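PDB 4ZXM: PGRP domain of peptidoglycan recognition protein 3 from Branchiostoma belcheri tsingtauense, which probably binds bacterial peptidoglycan and, as an N-acetylmuramoyl-L-alanine amidase, hydrolyses the amide bond joining the glycan's muramoyl group to the stem peptide. Local coordinates for residues T91-V96 against K210-C215; G126-T131 against G194-Q199; G151-G156 against E169-D174; N158-N163 against G189-G194. All blocks are in the same frame, centred on the assembly; numbering follows the deposited sequence.

In the fold
The middle of the fold is contact 4, the pairing of strands 159-161 and 187-192, its centre about 4 Å from that of the chain. Contact 1 ties the N-terminal segment to helix 203-219, which covers one face of the sheet; Leu212 CD2 lies 3.9 Å from Ile190 CD1 of contact 4, and the two centres are 12 Å apart. Contact 2 continues from contact 4 through Gly194, at the loops following strands 116-123 and 187-192. Contact 3 borders the other end of strand 159-161, where Gly170 N is 2.8 Å from Asn158 O. Segments 126-131 and 151-156 precede and follow helix 132-149, which, as in related PGRPs, probably helps wall the peptidoglycan groove.

Contact 1: T91-V96 against K210-C215; sequences TCPRIV and KSLISC
Cys92 and Cys215 bring their CA atoms to 5.0 Å where the N-terminal loop passes helix 203-219, just before the chain enters strand 95-96. Between the two cysteines runs a disulfide, SG to SG 2.1 Å, with a torsion of 85° about the sulfur bond. Cys215 reaches out with SG anti to its backbone N (chi1 -173°), while Cys92 turns SG back beside its own N, and the sulfurs meet tip to tip.

One residue on, Pro93 lays its ring against the turn of helix between Ser211 and Cys215. Its CG sits 3.9 Å from Leu212 CB, its CB is 3.6 Å from Ser211 OG, and CD rests near the Ser211 carbonyl. That serine hydroxyl is only a van der Waals neighbour of the proline; its polar partners are the carbonyls of Ala207 and Ala208, about a turn back in the helix. Ser211 O in turn is gripped twice within the helix, by Cys215 N and, at 2.8 Å, by Ser214 OG, both arriving from the same face of the carbonyl plane. Further along, Ile95 CD1 touches Leu212 CD1 at 4.0 Å, the two side chains crossing at about a right angle.

An alanine at Pro93 would probably open a gap beside Leu212 CB and leave the backbone next to the disulfide freer to turn. With no hydrogen bond between the segments, attachment of the N-terminal segment to the helix rests on the sulfur bridge, a covalent anchor followed by apolar contacts of Pro93 and Ile95 that lead to strand 95-96.

Contact 2: G126-T131 against G194-Q199; sequences GATCST and GDFTSQ
Gly126 and Thr128 lie against Gly194 where the loops following strands 116-123 and 187-192 come together. The polar contacts between them are slight. Gly126 N gives a weak hydrogen bond to Gly194 O at 3.4 Å, and Gly126 O receives a CA-H...O contact from Gly194 CA, also at 3.4 Å. Asp195 N is near that same oxygen but at a poor angle for a bond. Ser124, just before 126-131, adds a hydrogen bond between its OG and Gly194 N.

The van der Waals contact belongs to Thr128, whose CG2, anti to the carbonyl carbon, comes to 3.5 Å from Gly194 CA. Behind the glycine, its carbonyl C lies over one face of the Phe196 ring, displaced toward the rim. Gly194 probably leaves little room for a side chain between Thr128 and Phe196.

Within the second loop, Thr197 OG1 donates to Asp195 OD2 at 3.2 Å, on the syn side of the carboxylate and 27° out of its plane. Next to Thr128, Cys129 is joined by a disulfide to Cys135 of helix 132-149. Segments 126-131 and 194-199 thus meet mainly through van der Waals contact of the Thr128 methyl with Gly194 and one weak backbone bond.

Contact 3: G151-G156 against E169-D174; sequences GYSDIG and EGRGWD
Arg171, just after strand 167-169, delivers its guanidinium to two successive backbone carbonyls of the loop leading from helix 132-149 into strand 159-161. NH2 donates to Asp154 O at 2.9 Å, a nearly straight bond (167°) whose acceptor lies in the guanidinium plane. NE takes Ile155 O at 2.8 Å, more bent and tilted from that plane. Both donors stand above the carbonyl planes of their acceptors. An extended chain from CG to NE carries the group there, and NH1 goes to the carbonyl of Arg176. Gly156 CA lies over one face, and Tyr108 adds a cation-pi contact.

Asp154 runs past the arginine in the opposite sense, carboxylate and guanidinium planes nearly parallel, yet OD2 to NE is 4.2 Å, beyond a salt bridge. Its OD2 pairs instead with Lys98, and OD1 takes Gln143 NE2 and, weakly, its neighbour Ile155 N. Ile155 CG2 rests 3.6 Å from Gly170 CA.

A leucine in place of Arg171 would probably leave the Asp154 and Ile155 carbonyls without these donors and the loop less firmly tied. The buried positive charge is thus met mainly by backbone oxygens, with nearby Asp154 likely to steady it at longer range.

Contact 4: N158-N163 against G189-G194; sequences NFLVGN and GICFMG
Phe159, Leu160 and Val161 pair with Ile190, Cys191 and Phe192 as parallel neighbours inside the mixed sheet of the amidase domain, the axes of the short segments 159-161 and 189-192 lying 26° apart. Phe159 and Val161 each donate to one residue and accept from the one two further on. Phe159 N donates to Gly189 O at 3.2 Å, Cys191 N to Phe159 O at 3.0 Å, Val161 N to Cys191 O at 2.8 Å, and Met193 N to Val161 O at 2.9 Å, the first and last nearly along the C=O axis. CA-H...O contacts from Ile190, Leu160 and Phe192 fill in between.

In this three-layer fold, as in other PGRP domains, the mixed sheet lies between helices 132-149 and 203-219; strand 167-169 runs antiparallel beside strand 159-161, and strand 116-123 flanks strand 187-192 on its other side. On the face under helix 203-219, Val161 sends CG2 to Ile190 CG2, 3.6 Å away. With its CG1 anti to the backbone N (chi1 -176°), Val161 brings that methyl to 4.0 Å from Phe192 CE2, while its CB sits over one face of the ring, offset toward the rim.

On the face of Leu160 and Cys191, Leu160 CD2 meets Met193 CG at 4.0 Å, the side chains crossing at about a right angle. Met193 then bends at chi3 and sets CE against Gly162 CA, at 3.8 Å, under helix 132-149.

Contact 1: T91-V96 against K210-C215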
loop_
_atom_site.group_PDB
_atom_site.type_symbol
_atom_site.label_atom_id
_atom_site.label_comp_id
_atom_site.label_asym_id
_atom_site.label_seq_id
_atom_site.Cartn_x
_atom_site.Cartn_y
_atom_site.Cartn_z
ATOM N N THR A 91 -4.343 5.004 -18.256
ATOM C CA THR A 91 -4.407 5.863 -17.026
ATOM C C THR A 91 -3.962 5.104 -15.764
ATOM O O THR A 91 -3.625 5.734 -14.754
ATOM C CB THR A 91 -5.820 6.471 -16.803
ATOM O OG1 THR A 91 -6.778 5.430 -16.573
ATOM C CG2 THR A 91 -6.263 7.309 -18.008
ATOM N N CYS A 92 -3.976 3.765 -15.815
ATOM C CA CYS A 92 -3.374 2.944 -14.759
ATOM C C CYS A 92 -1.877 3.238 -14.676
ATOM O O CYS A 92 -1.236 3.487 -15.695
ATOM C CB CYS A 92 -3.581 1.437 -15.005
ATOM S SG CYS A 92 -5.292 0.845 -14.859
ATOM N N PRO A 93 -1.312 3.211 -13.459
ATOM C CA PRO A 93 0.113 3.435 -13.319
ATOM C C PRO A 93 0.875 2.156 -13.589
ATOM O O PRO A 93 0.348 1.064 -13.378
ATOM C CB PRO A 93 0.250 3.814 -11.851
ATOM C CG PRO A 93 -0.812 3.021 -11.176
ATOM C CD PRO A 93 -1.927 2.834 -12.173
ATOM N N ARG A 94 2.113 2.283 -14.043
ATOM C CA ARG A 94 2.935 1.111 -14.259
ATOM C C ARG A 94 3.271 0.457 -12.927
ATOM O O ARG A 94 3.827 1.097 -12.039
ATOM C CB ARG A 94 4.217 1.474 -14.999
ATOM C CG ARG A 94 5.148 0.294 -15.258
ATOM C CD ARG A 94 4.495 -0.804 -16.096
ATOM N NE ARG A 94 5.046 -2.113 -15.751
ATOM C CZ ARG A 94 5.870 -2.826 -16.512
ATOM N NH1 ARG A 94 6.310 -3.994 -16.077
ATOM N NH2 ARG A 94 6.253 -2.391 -17.704
ATOM N N ILE A 95 2.928 -0.821 -12.815
ATOM C CA ILE A 95 3.128 -1.602 -11.605
ATOM C C ILE A 95 4.288 -2.571 -11.775
ATOM O O ILE A 95 4.332 -3.356 -12.720
ATOM C CB ILE A 95 1.870 -2.415 -11.274
ATOM C CG1 ILE A 95 0.743 -1.472 -10.861
ATOM C CG2 ILE A 95 2.149 -3.428 -10.168
ATOM C CD1 ILE A 95 -0.626 -2.099 -10.966
ATOM N N VAL A 96 5.211 -2.514 -10.831
ATOM C CA VAL A 96 6.353 -3.392 -10.807
ATOM C C VAL A 96 5.857 -4.679 -10.177
ATOM O O VAL A 96 5.457 -4.679 -9.018
ATOM C CB VAL A 96 7.480 -2.791 -9.945
ATOM C CG1 VAL A 96 8.703 -3.694 -9.947
ATOM C CG2 VAL A 96 7.835 -1.388 -10.423
ATOM N N LYS A 210 -2.946 7.528 -6.435
ATOM C CA LYS A 210 -4.282 7.938 -6.816
ATOM C C LYS A 210 -4.725 7.239 -8.080
ATOM O O LYS A 210 -5.865 6.778 -8.169
ATOM C CB LYS A 210 -4.338 9.440 -7.004
ATOM C CG LYS A 210 -4.307 10.192 -5.693
ATOM C CD LYS A 210 -4.009 11.660 -5.931
ATOM C CE LYS A 210 -4.391 12.515 -4.736
ATOM N NZ LYS A 210 -4.066 13.944 -4.992
ATOM N N SER A 211 -3.819 7.150 -9.050
ATOM C CA SER A 211 -4.143 6.520 -10.320
ATOM C C SER A 211 -4.234 5.018 -10.145
ATOM O O SER A 211 -4.919 4.352 -10.912
ATOM C CB SER A 211 -3.127 6.875 -11.403
ATOM O OG SER A 211 -1.825 6.559 -10.972
ATOM N N LEU A 212 -3.541 4.481 -9.143
ATOM C CA LEU A 212 -3.703 3.077 -8.786
ATOM C C LEU A 212 -5.120 2.831 -8.277
ATOM O O LEU A 212 -5.785 1.877 -8.686
ATOM C CB LEU A 212 -2.690 2.662 -7.721
ATOM C CG LEU A 212 -2.863 1.233 -7.182
ATOM C CD1 LEU A 212 -2.510 0.198 -8.239
ATOM C CD2 LEU A 212 -2.013 1.053 -5.939
ATOM N N ILE A 213 -5.577 3.698 -7.381
ATOM C CA ILE A 213 -6.924 3.588 -6.850
ATOM C C ILE A 213 -7.919 3.695 -7.999
ATOM O O ILE A 213 -8.860 2.906 -8.079
ATOM C CB ILE A 213 -7.217 4.667 -5.791
ATOM C CG1 ILE A 213 -6.361 4.428 -4.549
ATOM C CG2 ILE A 213 -8.683 4.649 -5.382
ATOM C CD1 ILE A 213 -6.424 5.551 -3.531
ATOM N N SER A 214 -7.706 4.656 -8.894
ATOM C CA SER A 214 -8.642 4.859 -9.993
ATOM C C SER A 214 -8.626 3.633 -10.902
ATOM O O SER A 214 -9.668 3.224 -11.408
ATOM C CB SER A 214 -8.322 6.135 -10.768
ATOM O OG SER A 214 -7.096 5.998 -11.447
ATOM N N CYS A 215 -7.449 3.040 -11.076
ATOM C CA CYS A 215 -7.302 1.812 -11.857
ATOM C C CYS A 215 -8.150 0.674 -11.287
ATOM O O CYS A 215 -8.922 0.041 -12.008
ATOM C CB CYS A 215 -5.835 1.390 -11.893
ATOM S SG CYS A 215 -5.468 0.002 -12.985
#

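Contact 2: G126-T131 against G194-Q199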
loop_
_atom_site.group_PDB
_atom_site.type_symbol
_atom_site.label_atom_id
_atom_site.label_comp_id
_atom_site.label_asym_id
_atom_site.label_seq_id
_atom_site.Cartn_x
_atom_site.Cartn_y
_atom_site.Cartn_z
ATOM N N GLY A 126 9.787 3.909 7.704
ATOM C CA GLY A 126 11.128 3.427 7.436
ATOM C C GLY A 126 11.789 4.278 6.377
ATOM O O GLY A 126 11.429 5.440 6.195
ATOM N N ALA A 127 12.757 3.692 5.678
ATOM C CA ALA A 127 13.545 4.410 4.680
ATOM C C ALA A 127 12.715 4.772 3.464
ATOM O O ALA A 127 11.772 4.057 3.101
ATOM C CB ALA A 127 14.744 3.575 4.246
ATOM N N THR A 128 13.081 5.893 2.851
ATOM C CA THR A 128 12.585 6.263 1.535
ATOM C C THR A 128 13.558 5.754 0.463
ATOM O O THR A 128 14.615 5.182 0.761
ATOM C CB THR A 128 12.403 7.790 1.401
ATOM O OG1 THR A 128 13.639 8.450 1.690
ATOM C CG2 THR A 128 11.341 8.296 2.355
ATOM N N CYS A 129 13.170 5.945 -0.787
ATOM C CA CYS A 129 13.939 5.469 -1.917
ATOM C C CYS A 129 13.492 6.244 -3.157
ATOM O O CYS A 129 12.309 6.498 -3.335
ATOM C CB CYS A 129 13.729 3.957 -2.085
ATOM S SG CYS A 129 12.000 3.420 -2.230
ATOM N N SER A 130 14.434 6.650 -3.995
ATOM C CA SER A 130 14.098 7.451 -5.173
ATOM C C SER A 130 14.444 6.758 -6.504
ATOM O O SER A 130 14.192 7.311 -7.571
ATOM C CB SER A 130 14.776 8.819 -5.069
ATOM O OG SER A 130 16.154 8.671 -4.790
ATOM N N THR A 131 14.988 5.543 -6.435
ATOM C CA THR A 131 15.382 4.769 -7.616
ATOM C C THR A 131 14.555 3.503 -7.651
ATOM O O THR A 131 14.253 2.930 -6.609
ATOM C CB THR A 131 16.867 4.343 -7.535
ATOM O OG1 THR A 131 17.690 5.488 -7.313
ATOM C CG2 THR A 131 17.321 3.665 -8.809
ATOM N N GLY A 194 8.413 5.166 3.408
ATOM C CA GLY A 194 9.040 6.320 4.004
ATOM C C GLY A 194 8.500 6.579 5.387
ATOM O O GLY A 194 7.634 5.861 5.886
ATOM N N ASP A 195 9.057 7.602 6.008
ATOM C CA ASP A 195 8.627 8.075 7.300
ATOM C C ASP A 195 8.215 9.487 6.996
ATOM O O ASP A 195 9.014 10.250 6.453
ATOM C CB ASP A 195 9.801 8.036 8.278
ATOM C CG ASP A 195 9.604 8.947 9.471
ATOM O OD1 ASP A 195 8.821 8.593 10.379
ATOM O OD2 ASP A 195 10.246 10.018 9.503
ATOM N N PHE A 196 6.978 9.849 7.294
ATOM C CA PHE A 196 6.482 11.134 6.814
ATOM C C PHE A 196 6.037 12.031 7.953
ATOM O O PHE A 196 4.991 12.660 7.897
ATOM C CB PHE A 196 5.386 10.903 5.773
ATOM C CG PHE A 196 5.842 10.056 4.620
ATOM C CD1 PHE A 196 6.704 10.575 3.668
ATOM C CD2 PHE A 196 5.449 8.734 4.509
ATOM C CE1 PHE A 196 7.145 9.802 2.610
ATOM C CE2 PHE A 196 5.889 7.953 3.454
ATOM C CZ PHE A 196 6.737 8.487 2.500
ATOM N N THR A 197 6.869 12.096 8.984
ATOM C CA THR A 197 6.580 12.906 10.157
ATOM C C THR A 197 7.075 14.332 9.966
ATOM O O THR A 197 6.470 15.264 10.494
ATOM C CB THR A 197 7.234 12.314 11.407
ATOM O OG1 THR A 197 8.631 12.158 11.162
ATOM C CG2 THR A 197 6.614 10.953 11.740
ATOM N N SER A 198 8.176 14.497 9.230
ATOM C CA SER A 198 8.692 15.829 8.892
ATOM C C SER A 198 8.876 16.063 7.387
ATOM O O SER A 198 9.237 17.163 6.981
ATOM C CB SER A 198 10.024 16.083 9.607
ATOM O OG SER A 198 11.121 15.635 8.824
ATOM N N GLN A 199 8.628 15.048 6.562
ATOM C CA GLN A 199 8.789 15.183 5.113
ATOM C C GLN A 199 7.553 14.658 4.391
ATOM O O GLN A 199 6.881 13.746 4.868
ATOM C CB GLN A 199 10.034 14.425 4.655
ATOM C CG GLN A 199 10.824 15.120 3.557
ATOM C CD GLN A 199 12.255 14.603 3.464
ATOM O OE1 GLN A 199 12.507 13.545 2.886
ATOM N NE2 GLN A 199 13.198 15.346 4.036
#

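Contact 3: G151-G156 against E169-D174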
loop_
_atom_site.group_PDB
_atom_site.type_symbol
_atom_site.label_atom_id
_atom_site.label_comp_id
_atom_site.label_asym_id
_atom_site.label_seq_id
_atom_site.Cartn_x
_atom_site.Cartn_y
_atom_site.Cartn_z
ATOM N N GLY A 151 6.791 -13.716 10.651
ATOM C CA GLY A 151 6.147 -14.971 10.281
ATOM C C GLY A 151 4.942 -14.837 9.369
ATOM O O GLY A 151 4.098 -15.728 9.337
ATOM N N TYR A 152 4.844 -13.737 8.622
ATOM C CA TYR A 152 3.775 -13.600 7.628
ATOM C C TYR A 152 4.060 -14.507 6.454
ATOM O O TYR A 152 5.212 -14.815 6.159
ATOM C CB TYR A 152 3.627 -12.166 7.117
ATOM C CG TYR A 152 3.222 -11.140 8.155
ATOM C CD1 TYR A 152 2.828 -11.515 9.436
ATOM C CD2 TYR A 152 3.204 -9.783 7.838
ATOM C CE1 TYR A 152 2.459 -10.568 10.376
ATOM C CE2 TYR A 152 2.830 -8.831 8.770
ATOM C CZ TYR A 152 2.459 -9.228 10.039
ATOM O OH TYR A 152 2.095 -8.291 10.979
ATOM N N SER A 153 2.995 -14.927 5.782
ATOM C CA SER A 153 3.105 -15.813 4.624
ATOM C C SER A 153 3.401 -15.031 3.336
ATOM O O SER A 153 3.616 -15.628 2.282
ATOM C CB SER A 153 1.835 -16.648 4.495
ATOM O OG SER A 153 0.717 -15.910 4.967
ATOM N N ASP A 154 3.411 -13.700 3.430
ATOM C CA ASP A 154 3.835 -12.818 2.339
ATOM C C ASP A 154 3.987 -11.412 2.905
ATOM O O ASP A 154 3.556 -11.152 4.032
ATOM C CB ASP A 154 2.785 -12.815 1.214
ATOM C CG ASP A 154 3.256 -12.089 -0.049
ATOM O OD1 ASP A 154 4.471 -11.799 -0.194
ATOM O OD2 ASP A 154 2.392 -11.808 -0.911
ATOM N N ILE A 155 4.592 -10.506 2.137
ATOM C CA ILE A 155 4.556 -9.084 2.468
ATOM C C ILE A 155 3.106 -8.633 2.726
ATOM O O ILE A 155 2.194 -8.973 1.972
ATOM C CB ILE A 155 5.220 -8.227 1.370
ATOM C CG1 ILE A 155 5.463 -6.809 1.877
ATOM C CG2 ILE A 155 4.397 -8.203 0.086
ATOM C CD1 ILE A 155 6.419 -6.027 1.010
ATOM N N GLY A 156 2.905 -7.850 3.778
ATOM C CA GLY A 156 1.590 -7.662 4.376
ATOM C C GLY A 156 0.659 -6.755 3.596
ATOM O O GLY A 156 -0.559 -6.854 3.728
ATOM N N GLU A 169 3.839 -4.320 -6.526
ATOM C CA GLU A 169 2.818 -5.289 -6.191
ATOM C C GLU A 169 3.277 -6.085 -4.989
ATOM O O GLU A 169 4.413 -6.556 -4.953
ATOM C CB GLU A 169 2.606 -6.222 -7.383
ATOM C CG GLU A 169 1.461 -7.209 -7.237
ATOM C CD GLU A 169 1.665 -8.480 -8.052
ATOM O OE1 GLU A 169 2.527 -8.501 -8.964
ATOM O OE2 GLU A 169 0.959 -9.474 -7.768
ATOM N N GLY A 170 2.404 -6.220 -3.998
ATOM C CA GLY A 170 2.634 -7.128 -2.883
ATOM C C GLY A 170 1.678 -8.289 -3.034
ATOM O O GLY A 170 1.884 -9.170 -3.869
ATOM N N ARG A 171 0.608 -8.264 -2.249
ATOM C CA ARG A 171 -0.450 -9.263 -2.356
ATOM C C ARG A 171 -1.381 -8.942 -3.524
ATOM O O ARG A 171 -2.134 -9.795 -3.975
ATOM C CB ARG A 171 -1.225 -9.347 -1.045
ATOM C CG ARG A 171 -0.304 -9.505 0.156
ATOM C CD ARG A 171 -0.981 -10.152 1.354
ATOM N NE ARG A 171 0.000 -10.588 2.354
ATOM C CZ ARG A 171 -0.297 -11.159 3.523
ATOM N NH1 ARG A 171 -1.561 -11.372 3.874
ATOM N NH2 ARG A 171 0.677 -11.517 4.351
ATOM N N GLY A 172 -1.316 -7.711 -4.019
ATOM C CA GLY A 172 -2.054 -7.335 -5.205
ATOM C C GLY A 172 -3.542 -7.235 -4.952
ATOM O O GLY A 172 -3.994 -7.138 -3.814
ATOM N N TRP A 173 -4.303 -7.287 -6.035
ATOM C CA TRP A 173 -5.721 -6.944 -6.013
ATOM C C TRP A 173 -6.604 -7.958 -5.322
ATOM O O TRP A 173 -7.593 -7.591 -4.691
ATOM C CB TRP A 173 -6.249 -6.821 -7.436
ATOM C CG TRP A 173 -5.677 -5.725 -8.206
ATOM C CD1 TRP A 173 -4.891 -5.828 -9.307
ATOM C CD2 TRP A 173 -5.858 -4.336 -7.962
ATOM N NE1 TRP A 173 -4.562 -4.578 -9.771
ATOM C CE2 TRP A 173 -5.139 -3.641 -8.958
ATOM C CE3 TRP A 173 -6.547 -3.606 -6.993
ATOM C CZ2 TRP A 173 -5.091 -2.245 -9.014
ATOM C CZ3 TRP A 173 -6.501 -2.213 -7.051
ATOM C CH2 TRP A 173 -5.778 -1.551 -8.055
ATOM N N ASP A 174 -6.273 -9.233 -5.491
ATOM C CA ASP A 174 -7.203 -10.316 -5.185
ATOM C C ASP A 174 -7.006 -10.892 -3.777
ATOM O O ASP A 174 -7.902 -11.542 -3.241
ATOM C CB ASP A 174 -7.082 -11.418 -6.257
ATOM C CG ASP A 174 -7.360 -10.902 -7.690
ATOM O OD1 ASP A 174 -7.915 -9.791 -7.850
ATOM O OD2 ASP A 174 -7.027 -11.617 -8.667
#

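Contact 4: N158-N163 against G189-G194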
loop_
_atom_site.group_PDB
_atom_site.type_symbol
_atom_site.label_atom_id
_atom_site.label_comp_id
_atom_site.label_asym_id
_atom_site.label_seq_id
_atom_site.Cartn_x
_atom_site.Cartn_y
_atom_site.Cartn_z
ATOM N N ASN A 158 -1.011 -4.971 0.112
ATOM C CA ASN A 158 -1.442 -5.324 -1.221
ATOM C C ASN A 158 -0.540 -4.650 -2.224
ATOM O O ASN A 158 -0.154 -5.262 -3.218
ATOM C CB ASN A 158 -2.873 -4.880 -1.458
ATOM C CG ASN A 158 -3.859 -5.693 -0.675
ATOM O OD1 ASN A 158 -4.414 -6.651 -1.188
ATOM N ND2 ASN A 158 -4.079 -5.331 0.574
ATOM N N PHE A 159 -0.208 -3.391 -1.947
ATOM C CA PHE A 159 0.624 -2.588 -2.825
ATOM C C PHE A 159 1.529 -1.641 -2.042
ATOM O O PHE A 159 1.165 -1.187 -0.957
ATOM C CB PHE A 159 -0.260 -1.758 -3.751
ATOM C CG PHE A 159 -1.017 -2.574 -4.767
ATOM C CD1 PHE A 159 -0.400 -2.988 -5.941
ATOM C CD2 PHE A 159 -2.354 -2.920 -4.555
ATOM C CE1 PHE A 159 -1.094 -3.734 -6.877
ATOM C CE2 PHE A 159 -3.049 -3.667 -5.490
ATOM C CZ PHE A 159 -2.419 -4.071 -6.655
ATOM N N LEU A 160 2.696 -1.333 -2.607
ATOM C CA LEU A 160 3.600 -0.333 -2.037
ATOM C C LEU A 160 3.939 0.763 -3.030
ATOM O O LEU A 160 3.994 0.527 -4.230
ATOM C CB LEU A 160 4.894 -0.973 -1.560
ATOM C CG LEU A 160 4.707 -1.987 -0.438
ATOM C CD1 LEU A 160 4.670 -3.399 -1.007
ATOM C CD2 LEU A 160 5.815 -1.865 0.595
ATOM N N VAL A 161 4.193 1.959 -2.513
ATOM C CA VAL A 161 4.482 3.114 -3.349
ATOM C C VAL A 161 5.819 3.715 -2.948
ATOM O O VAL A 161 6.053 3.995 -1.775
ATOM C CB VAL A 161 3.382 4.175 -3.213
ATOM C CG1 VAL A 161 3.637 5.330 -4.167
ATOM C CG2 VAL A 161 2.023 3.559 -3.502
ATOM N N GLY A 162 6.692 3.905 -3.932
ATOM C CA GLY A 162 8.006 4.493 -3.701
ATOM C C GLY A 162 8.017 5.978 -4.000
ATOM O O GLY A 162 7.164 6.478 -4.741
ATOM N N ASN A 163 8.984 6.685 -3.420
ATOM C CA ASN A 163 9.211 8.092 -3.756
ATOM C C ASN A 163 9.784 8.248 -5.163
ATOM O O ASN A 163 9.811 9.357 -5.689
ATOM C CB ASN A 163 10.113 8.787 -2.724
ATOM C CG ASN A 163 9.334 9.353 -1.542
ATOM O OD1 ASN A 163 8.104 9.243 -1.460
ATOM N ND2 ASN A 163 10.054 9.968 -0.617
ATOM N N GLY A 189 -4.769 -2.313 1.035
ATOM C CA GLY A 189 -3.798 -1.558 1.805
ATOM C C GLY A 189 -2.691 -1.072 0.898
ATOM O O GLY A 189 -2.076 -1.861 0.184
ATOM N N ILE A 190 -2.445 0.233 0.926
ATOM C CA ILE A 190 -1.405 0.841 0.123
ATOM C C ILE A 190 -0.421 1.498 1.049
ATOM O O ILE A 190 -0.784 2.392 1.810
ATOM C CB ILE A 190 -1.955 1.923 -0.818
ATOM C CG1 ILE A 190 -2.969 1.322 -1.793
ATOM C CG2 ILE A 190 -0.813 2.581 -1.583
ATOM C CD1 ILE A 190 -3.668 2.357 -2.654
ATOM N N CYS A 191 0.834 1.076 0.945
ATOM C CA CYS A 191 1.878 1.532 1.842
ATOM C C CYS A 191 2.897 2.389 1.124
ATOM O O CYS A 191 3.521 1.942 0.170
ATOM C CB CYS A 191 2.588 0.336 2.451
ATOM S SG CYS A 191 3.869 0.812 3.625
ATOM N N PHE A 192 3.071 3.617 1.592
ATOM C CA PHE A 192 4.113 4.491 1.070
ATOM C C PHE A 192 5.398 4.192 1.802
ATOM O O PHE A 192 5.424 4.173 3.030
ATOM C CB PHE A 192 3.770 5.955 1.295
ATOM C CG PHE A 192 2.685 6.466 0.408
ATOM C CD1 PHE A 192 1.370 6.116 0.635
ATOM C CD2 PHE A 192 2.980 7.317 -0.641
ATOM C CE1 PHE A 192 0.367 6.598 -0.179
ATOM C CE2 PHE A 192 1.982 7.807 -1.456
ATOM C CZ PHE A 192 0.674 7.446 -1.226
ATOM N N MET A 193 6.470 3.981 1.053
ATOM C CA MET A 193 7.749 3.674 1.665
ATOM C C MET A 193 8.456 4.939 2.103
ATOM O O MET A 193 9.008 5.690 1.293
ATOM C CB MET A 193 8.612 2.862 0.729
ATOM C CG MET A 193 8.095 1.452 0.564
ATOM S SD MET A 193 9.232 0.502 -0.445
ATOM C CE MET A 193 8.765 1.104 -2.073
ATOM N N GLY A 194 8.413 5.166 3.408
ATOM C CA GLY A 194 9.040 6.320 4.004
ATOM C C GLY A 194 8.500 6.579 5.387
ATOM O O GLY A 194 7.634 5.861 5.886
#